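Long-range contacts in ferripyochelin binding protein (Salmonella enterica subsp. enterica serovar Typhimurium, PDB 3R3R), which binds zinc and, as a left-handed beta-helix protein of the gamma-class carbonic anhydrase family, may be a carbonic anhydrase-like enzyme: residues A[89-94]-A[165-170]; A[107-112]-A[125-130]. All coordinates share one frame; numbering follows the deposited sequence. Where two conformers were deposited one is given.

Interaction 1. Residues A[89-94]-A[165-170]; sequences DVTVGH and QYSANN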
loop_
_atom_site.group_PDB
_atom_site.type_symbol
_atom_site.label_atom_id
_atom_site.label_comp_id
_atom_site.label_asym_id
_atom_site.label_seq_id
_atom_site.Cartn_x
_atom_site.Cartn_y
_atom_site.Cartn_z
ATOM N N ASP A 89 -2.718 -6.713 6.872
ATOM C CA ASP A 89 -1.546 -6.677 7.761
ATOM C C ASP A 89 -0.268 -6.357 6.997
ATOM O O ASP A 89 0.801 -6.897 7.297
ATOM C CB ASP A 89 -1.402 -8.001 8.530
ATOM C CG ASP A 89 -2.609 -8.297 9.400
ATOM O OD1 ASP A 89 -2.933 -7.470 10.283
ATOM O OD2 ASP A 89 -3.277 -9.316 9.159
ATOM N N VAL A 90 -0.397 -5.486 5.998
ATOM C CA VAL A 90 0.747 -5.057 5.198
ATOM C C VAL A 90 1.304 -3.758 5.763
ATOM O O VAL A 90 0.539 -2.874 6.161
ATOM C CB VAL A 90 0.353 -4.884 3.702
ATOM C CG1 VAL A 90 1.467 -4.228 2.899
ATOM C CG2 VAL A 90 -0.003 -6.240 3.101
ATOM N N THR A 91 2.632 -3.652 5.780
ATOM C CA THR A 91 3.321 -2.427 6.142
ATOM C C THR A 91 3.974 -1.840 4.907
ATOM O O THR A 91 4.959 -2.382 4.401
ATOM C CB THR A 91 4.370 -2.732 7.239
ATOM O OG1 THR A 91 3.697 -3.233 8.405
ATOM C CG2 THR A 91 5.158 -1.482 7.631
ATOM N N VAL A 92 3.376 -0.777 4.377
ATOM C CA VAL A 92 3.981 -0.031 3.278
ATOM C C VAL A 92 4.786 1.118 3.883
ATOM O O VAL A 92 4.222 2.057 4.438
ATOM C CB VAL A 92 2.917 0.456 2.263
ATOM C CG1 VAL A 92 3.552 1.343 1.185
ATOM C CG2 VAL A 92 2.186 -0.752 1.653
ATOM N N GLY A 93 6.108 1.013 3.781
ATOM C CA GLY A 93 7.000 1.941 4.440
ATOM C C GLY A 93 6.922 3.362 3.930
ATOM O O GLY A 93 6.316 3.657 2.890
ATOM N N HIS A 94 7.607 4.251 4.636
ATOM C CA HIS A 94 7.581 5.660 4.265
ATOM C C HIS A 94 8.086 5.834 2.841
ATOM O O HIS A 94 9.035 5.160 2.421
ATOM C CB HIS A 94 8.518 6.476 5.174
ATOM C CG HIS A 94 8.373 6.211 6.648
ATOM N ND1 HIS A 94 7.362 6.764 7.407
ATOM C CD2 HIS A 94 9.152 5.509 7.515
ATOM C CE1 HIS A 94 7.505 6.380 8.668
ATOM N NE2 HIS A 94 8.587 5.624 8.758
ATOM N N GLN A 165 3.967 -9.464 11.349
ATOM C CA GLN A 165 2.697 -9.283 12.037
ATOM C C GLN A 165 2.782 -8.205 13.123
ATOM O O GLN A 165 1.863 -7.395 13.284
ATOM C CB GLN A 165 2.234 -10.609 12.640
ATOM C CG GLN A 165 0.833 -10.536 13.240
ATOM C CD GLN A 165 -0.240 -10.299 12.184
ATOM O OE1 GLN A 165 -0.325 -11.031 11.196
ATOM N NE2 GLN A 165 -1.058 -9.269 12.381
ATOM N N TYR A 166 3.888 -8.213 13.865
ATOM C CA TYR A 166 4.118 -7.215 14.908
ATOM C C TYR A 166 4.074 -5.795 14.336
ATOM O O TYR A 166 3.461 -4.909 14.930
ATOM C CB TYR A 166 5.443 -7.470 15.636
ATOM C CG TYR A 166 5.489 -8.783 16.387
ATOM C CD1 TYR A 166 4.321 -9.409 16.804
ATOM C CD2 TYR A 166 6.699 -9.399 16.678
ATOM C CE1 TYR A 166 4.358 -10.608 17.495
ATOM C CE2 TYR A 166 6.747 -10.599 17.363
ATOM C CZ TYR A 166 5.571 -11.201 17.772
ATOM O OH TYR A 166 5.601 -12.400 18.459
ATOM N N SER A 167 4.688 -5.587 13.176
ATOM C CA SER A 167 4.664 -4.280 12.528
ATOM C C SER A 167 3.223 -3.828 12.243
ATOM O O SER A 167 2.827 -2.706 12.563
ATOM C CB SER A 167 5.457 -4.349 11.224
ATOM O OG SER A 167 5.392 -3.122 10.524
ATOM N N ALA A 168 2.432 -4.713 11.644
ATOM C CA ALA A 168 1.053 -4.369 11.333
ATOM C C ALA A 168 0.282 -4.068 12.620
ATOM O O ALA A 168 -0.490 -3.088 12.700
ATOM C CB ALA A 168 0.378 -5.500 10.555
ATOM N N ASN A 169 0.476 -4.908 13.635
ATOM C CA ASN A 169 -0.199 -4.717 14.923
ATOM C C ASN A 169 0.146 -3.354 15.545
ATOM O O ASN A 169 -0.736 -2.641 16.044
ATOM C CB ASN A 169 0.177 -5.819 15.918
ATOM C CG ASN A 169 -0.331 -7.203 15.520
ATOM O OD1 ASN A 169 -1.125 -7.367 14.593
ATOM N ND2 ASN A 169 0.131 -8.207 16.245
ATOM N N ASN A 170 1.433 -3.007 15.526
ATOM C CA ASN A 170 1.882 -1.737 16.076
ATOM C C ASN A 170 1.200 -0.585 15.364
ATOM O O ASN A 170 0.724 0.358 15.995
ATOM C CB ASN A 170 3.401 -1.575 15.941
ATOM C CG ASN A 170 4.169 -2.476 16.881
ATOM O OD1 ASN A 170 3.633 -2.920 17.893
ATOM N ND2 ASN A 170 5.438 -2.737 16.560
HETATM O O HOH W 1 -2.654 -6.108 12.674
#
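Gln165 NE2 sits over one face of the Asp89 carboxylate, 3.5 Å from Asp89 CG, with the amide plane turned 75° to it, while a water comes to OD1 from much nearer the plane. The bond from Gln165 NE2 to Asp89 OD1 is weak, 3.3 Å long and 150° at the hydrogen, its donor above the carboxylate. A straighter bond runs from Gln165 NE2 to Asn169 OD1, one helical turn on, at 2.9 Å. Asn169 OD1 lies in the amide plane of Gln165, consistent with this bond fixing the amide's turn, though NE2 is tilted off the Asn169 carbonyl plane. The water donates to both Asp89 OD1 and Asn169 OD1. The stronger partner of OD1 is Arg60, whose NE salt bridge would be expected to keep the carboxylate ionised. The contact lays the C-terminal helix 158-182 along one flank of the left-handed beta-helix, over the sheet containing strand 91-92. Beneath the helix, Ala168 CB sits 3.6 Å from Asp89 O. Farther along, Thr91 OG1 meets Ser167 OG tip to tip at 2.7 Å, and has a weak hydrogen bond with Asn62 OD1. With chi1 177°, Ser167 holds OG anti to its own backbone N and within 3.3 Å of Thr91 CG2.

Interaction 2. Residues A[107-112]-A[125-130]; sequences VLVGMG and VMIGAG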
loop_
_atom_site.group_PDB
_atom_site.type_symbol
_atom_site.label_atom_id
_atom_site.label_comp_id
_atom_site.label_asym_id
_atom_site.label_seq_id
_atom_site.Cartn_x
_atom_site.Cartn_y
_atom_site.Cartn_z
ATOM N N VAL A 107 3.188 -8.399 4.423
ATOM C CA VAL A 107 4.361 -8.005 3.652
ATOM C C VAL A 107 4.838 -6.679 4.206
ATOM O O VAL A 107 4.020 -5.800 4.515
ATOM C CB VAL A 107 4.002 -7.846 2.155
ATOM C CG1 VAL A 107 5.151 -7.212 1.355
ATOM C CG2 VAL A 107 3.608 -9.201 1.580
ATOM N N LEU A 108 6.148 -6.545 4.362
ATOM C CA LEU A 108 6.746 -5.264 4.735
ATOM C C LEU A 108 7.522 -4.767 3.513
ATOM O O LEU A 108 8.475 -5.369 3.078
ATOM C CB LEU A 108 7.663 -5.451 5.945
ATOM C CG LEU A 108 8.539 -4.261 6.353
ATOM C CD1 LEU A 108 7.689 -3.124 6.666
ATOM C CD2 LEU A 108 9.403 -4.627 7.538
ATOM N N VAL A 109 7.115 -3.593 3.032
ATOM C CA VAL A 109 7.795 -2.945 1.915
ATOM C C VAL A 109 8.684 -1.840 2.491
ATOM O O VAL A 109 8.180 -0.828 2.996
ATOM C CB VAL A 109 6.820 -2.348 0.891
ATOM C CG1 VAL A 109 7.596 -1.802 -0.326
ATOM C CG2 VAL A 109 5.788 -3.398 0.422
ATOM N N GLY A 110 9.994 -2.054 2.459
ATOM C CA GLY A 110 10.904 -1.120 3.105
ATOM C C GLY A 110 10.820 0.288 2.540
ATOM O O GLY A 110 10.604 0.488 1.339
ATOM N N MET A 111 11.020 1.262 3.415
ATOM C CA MET A 111 10.890 2.661 3.062
ATOM C C MET A 111 11.716 3.010 1.820
ATOM O O MET A 111 12.829 2.501 1.627
ATOM C CB MET A 111 11.293 3.546 4.262
ATOM C CG MET A 111 12.753 3.475 4.650
ATOM S SD MET A 111 13.034 4.286 6.259
ATOM C CE MET A 111 12.801 2.896 7.361
ATOM N N GLY A 112 11.166 3.875 0.977
ATOM C CA GLY A 112 11.875 4.344 -0.194
ATOM C C GLY A 112 11.925 3.354 -1.353
ATOM O O GLY A 112 12.619 3.597 -2.330
ATOM N N VAL A 125 6.594 -11.641 3.159
ATOM C CA VAL A 125 7.790 -11.220 2.444
ATOM C C VAL A 125 8.275 -9.910 3.036
ATOM O O VAL A 125 7.462 -9.055 3.438
ATOM C CB VAL A 125 7.495 -11.025 0.936
ATOM C CG1 VAL A 125 8.629 -10.282 0.211
ATOM C CG2 VAL A 125 7.256 -12.377 0.281
ATOM N N MET A 126 9.600 -9.757 3.117
ATOM C CA MET A 126 10.176 -8.467 3.476
ATOM C C MET A 126 11.017 -7.947 2.341
ATOM O O MET A 126 11.809 -8.690 1.747
ATOM C CB MET A 126 11.063 -8.591 4.709
ATOM C CG MET A 126 11.643 -7.290 5.230
ATOM S SD MET A 126 12.586 -7.646 6.737
ATOM C CE MET A 126 11.577 -8.935 7.455
ATOM N N ILE A 127 10.848 -6.666 2.042
ATOM C CA ILE A 127 11.648 -5.978 1.023
ATOM C C ILE A 127 12.470 -4.910 1.735
ATOM O O ILE A 127 11.927 -4.120 2.467
ATOM C CB ILE A 127 10.725 -5.344 -0.031
ATOM C CG1 ILE A 127 9.905 -6.453 -0.727
ATOM C CG2 ILE A 127 11.519 -4.489 -1.038
ATOM C CD1 ILE A 127 8.739 -5.968 -1.482
ATOM N N GLY A 128 13.777 -4.917 1.515
ATOM C CA GLY A 128 14.649 -3.946 2.157
ATOM C C GLY A 128 14.380 -2.523 1.682
ATOM O O GLY A 128 13.888 -2.295 0.582
ATOM N N ALA A 129 14.757 -1.550 2.502
ATOM C CA ALA A 129 14.647 -0.142 2.132
ATOM C C ALA A 129 15.355 0.138 0.809
ATOM O O ALA A 129 16.400 -0.442 0.508
ATOM C CB ALA A 129 15.240 0.719 3.229
ATOM N N GLY A 130 14.795 1.053 0.027
ATOM C CA GLY A 130 15.450 1.515 -1.187
ATOM C C GLY A 130 15.490 0.503 -2.321
ATOM O O GLY A 130 16.300 0.645 -3.238
#
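Strands 107-109 and 125-127 run side by side in parallel, their axes 4.9 Å apart and only 4° out of line, with Leu108 bonded through both its N and its O: the N donates to Val125 O at 3.0 Å, and the O accepts from Ile127 N at 2.9 Å. Past the strands the ladder continues into the turn. Gly110 N reaches Ile127 O at 2.8 Å, but the bond is bent to 131° at the hydrogen; Gly130 N then bonds to Met111 O. Apolar residues stack on apolar ones from coil to coil. On the face turned into the beta-helix, Val107 lies beside Val125 and Val109 beside Ile127; Ile127 has CG1 beside its backbone N (chi1 -61°), and CD1 approaches Val109 CG2 at 4.4 Å. Ile121 packs against both Val107 and Ile127. On the outer face Leu108 and Met126 lie side by side and point the same way, Leu108 CD2 to Met126 CG 4.2 Å in the conformers given; both touch Leu164 of helix 158-182. At the corner Met111 CG touches Ala129 CB at 4.0 Å while the rest of the methionine chain leads off. Gly110 sits where a CB would collide with the Gly128-Ala129 peptide, while Gly112 and Gly130 both take the left-handed backbone region, readily reached by glycine. Stacking of successive coils in this way is characteristic of the hexapeptide-repeat left-handed beta-helix. Gly110 O and Gly128 O each accept a bond from the serine hydroxyl three residues on, Ser113 and Ser131. Between 107-112 and 125-130, then, the hydrogen bonds are all main chain to main chain, and the side chains meet by apolar contacts on both faces of the sheet.

Overall arrangement
Both contacts belong to one sheet of the beta-helix, where strands 91-92 and 107-109 are neighbours, and their centres lie about 11 Å apart. Thr91 joins them: its N and O probably hydrogen-bond to Val107 O (2.9 Å) and Val109 N (2.8 Å), while its CG2 comes near Leu108 CD1 in the conformer given. Interaction 1 sets helix 158-182 against this sheet, and interaction 2 joins the next two coils, with Leu108 and Met126 under the same helix. Along the chain, interaction 2 is nested within the loop that interaction 1 closes. Interaction 1 lies away from the zinc site of His70 and His99; in interaction 2, the Val109 side chain is about 11 Å from that of His99.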